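Local coordinates for hypothetical protein (PDB 1QYI) that is of unknown function but probably belongs to the HAD superfamily, most of whose members are phosphohydrolases, at residues A103-D108 / L159-A164. Sequence-based numbering, arbitrary orientation.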
loop_
_atom_site.group_PDB
_atom_site.type_symbol
_atom_site.label_atom_id
_atom_site.label_comp_id
_atom_site.label_asym_id
_atom_site.label_seq_id
_atom_site.Cartn_x
_atom_site.Cartn_y
_atom_site.Cartn_z
ATOM N N ALA A 103 9.451 -18.058 27.571
ATOM C CA ALA A 103 10.412 -16.990 27.799
ATOM C C ALA A 103 10.195 -15.883 26.781
ATOM O O ALA A 103 9.932 -14.737 27.133
ATOM C CB ALA A 103 11.829 -17.527 27.692
ATOM N N PHE A 104 10.310 -16.242 25.511
ATOM C CA PHE A 104 10.132 -15.294 24.426
ATOM C C PHE A 104 8.713 -14.730 24.428
ATOM O O PHE A 104 8.496 -13.563 24.094
ATOM C CB PHE A 104 10.418 -15.990 23.094
ATOM C CG PHE A 104 10.016 -15.192 21.887
ATOM C CD1 PHE A 104 10.842 -14.183 21.391
ATOM C CD2 PHE A 104 8.789 -15.432 21.264
ATOM C CE1 PHE A 104 10.456 -13.422 20.295
ATOM C CE2 PHE A 104 8.389 -14.680 20.171
ATOM C CZ PHE A 104 9.226 -13.669 19.683
HETATM N N MSE A 105 7.748 -15.554 24.818
HETATM C CA MSE A 105 6.348 -15.125 24.831
HETATM C C MSE A 105 5.922 -14.295 26.039
HETATM O O MSE A 105 4.920 -13.585 25.968
HETATM C CB MSE A 105 5.425 -16.346 24.736
HETATM C CG MSE A 105 5.624 -17.216 23.501
HETATM SE SE MSE A 105 4.747 -16.548 21.898
HETATM C CE MSE A 105 2.915 -16.968 22.382
ATOM N N TYR A 106 6.665 -14.366 27.138
ATOM C CA TYR A 106 6.259 -13.633 28.335
ATOM C C TYR A 106 7.325 -12.788 29.041
ATOM O O TYR A 106 7.053 -12.185 30.083
ATOM C CB TYR A 106 5.644 -14.630 29.326
ATOM C CG TYR A 106 4.489 -15.420 28.747
ATOM C CD1 TYR A 106 3.263 -14.808 28.498
ATOM C CD2 TYR A 106 4.635 -16.765 28.401
ATOM C CE1 TYR A 106 2.208 -15.509 27.916
ATOM C CE2 TYR A 106 3.580 -17.478 27.814
ATOM C CZ TYR A 106 2.374 -16.839 27.575
ATOM O OH TYR A 106 1.333 -17.513 26.977
ATOM N N GLN A 107 8.531 -12.744 28.483
ATOM C CA GLN A 107 9.619 -11.968 29.081
ATOM C C GLN A 107 9.276 -10.473 28.984
ATOM O O GLN A 107 8.690 -10.016 27.995
ATOM C CB GLN A 107 10.946 -12.268 28.357
ATOM C CG GLN A 107 12.218 -12.264 29.230
ATOM C CD GLN A 107 12.366 -13.516 30.102
ATOM O OE1 GLN A 107 13.453 -13.810 30.616
ATOM N NE2 GLN A 107 11.268 -14.251 30.278
ATOM N N ASP A 108 9.638 -9.729 30.025
ATOM C CA ASP A 108 9.379 -8.295 30.098
ATOM C C ASP A 108 10.140 -7.496 29.043
ATOM O O ASP A 108 9.772 -6.361 28.749
ATOM C CB ASP A 108 9.741 -7.764 31.492
ATOM C CG ASP A 108 8.736 -8.174 32.561
ATOM O OD1 ASP A 108 8.419 -9.379 32.667
ATOM O OD2 ASP A 108 8.267 -7.286 33.305
ATOM N N LEU A 159 2.002 -23.828 19.755
ATOM C CA LEU A 159 2.927 -23.569 20.843
ATOM C C LEU A 159 2.437 -24.094 22.190
ATOM O O LEU A 159 3.102 -23.918 23.211
ATOM C CB LEU A 159 3.205 -22.070 20.921
ATOM C CG LEU A 159 4.319 -21.565 19.996
ATOM C CD1 LEU A 159 4.265 -22.245 18.634
ATOM C CD2 LEU A 159 4.182 -20.059 19.861
ATOM N N HIS A 160 1.286 -24.760 22.178
ATOM C CA HIS A 160 0.686 -25.324 23.387
ATOM C C HIS A 160 0.584 -24.315 24.519
ATOM O O HIS A 160 0.905 -24.618 25.667
ATOM C CB HIS A 160 1.471 -26.555 23.860
ATOM C CG HIS A 160 1.259 -27.766 23.001
ATOM N ND1 HIS A 160 0.051 -28.415 22.922
ATOM C CD2 HIS A 160 2.095 -28.402 22.145
ATOM C CE1 HIS A 160 0.145 -29.405 22.045
ATOM N NE2 HIS A 160 1.370 -29.416 21.561
ATOM N N VAL A 161 0.129 -23.114 24.182
ATOM C CA VAL A 161 -0.033 -22.055 25.165
ATOM C C VAL A 161 -1.463 -21.529 25.070
ATOM O O VAL A 161 -2.251 -22.025 24.265
ATOM C CB VAL A 161 0.975 -20.914 24.918
ATOM C CG1 VAL A 161 0.498 -20.026 23.778
ATOM C CG2 VAL A 161 1.175 -20.128 26.187
ATOM N N SER A 162 -1.802 -20.527 25.875
ATOM C CA SER A 162 -3.160 -19.987 25.859
ATOM C C SER A 162 -3.248 -18.492 25.577
ATOM O O SER A 162 -4.280 -18.000 25.116
ATOM C CB SER A 162 -3.854 -20.297 27.190
ATOM O OG SER A 162 -3.096 -19.818 28.284
ATOM N N ASP A 163 -2.165 -17.775 25.856
ATOM C CA ASP A 163 -2.121 -16.332 25.632
ATOM C C ASP A 163 -2.131 -16.033 24.120
ATOM O O ASP A 163 -3.201 -15.920 23.515
ATOM C CB ASP A 163 -0.878 -15.736 26.316
ATOM C CG ASP A 163 -1.033 -14.254 26.639
ATOM O OD1 ASP A 163 -0.368 -13.778 27.591
ATOM O OD2 ASP A 163 -1.812 -13.567 25.942
ATOM N N ALA A 164 -0.957 -15.932 23.507
ATOM C CA ALA A 164 -0.866 -15.648 22.074
ATOM C C ALA A 164 -1.285 -14.216 21.715
ATOM O O ALA A 164 -1.603 -13.936 20.557
ATOM C CB ALA A 164 -1.706 -16.657 21.281
#
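Met105, a selenomethionine, reaches from helix 98-106 into the curve of the loop 159-164. Its chain is bent twice: chi2 (-81°) sets SE 4.1 Å from Leu159 CD2, and chi3 (-73°) brings CE to 4.0 Å from Ala164 CA, where it also touches Val161 CG1. All of this is apolar packing at ordinary van der Waals spacing, and it forms the buried half of the contact, with Leu159 and Ala164 both inside the protein.

One residue on, Tyr106 carries the partly exposed half, which is close mainly round a doubtfully placed hydroxyl. Its ring has Met105 CB over one face, 3.7 Å above the plane, and meets the loop with its edge. Val161 comes at the ring tip to tip, with CG2 3.8 Å from Tyr106 CZ; the hydroxyl is modelled too close to that methyl to be taken literally. Asp163 slides past in the opposite direction, its carboxylate turned 30° from the ring plane. No hydrogen bond joins the two segments, and Asp163 OD2 is hydrogen-bonded to Thr165 OG1.

The contact joins helix 98-106 to the loop that follows helix 144-158. Leu159 packs on Ile90 and Leu93 of helix 77-93, and Ala164 rests against Glu152 and Thr156 of helix 144-158. This helical part of the chain, about 31 Å from contact centre to chain centre, is distinct from the parallel sheet, which is consistent with a HAD-type core.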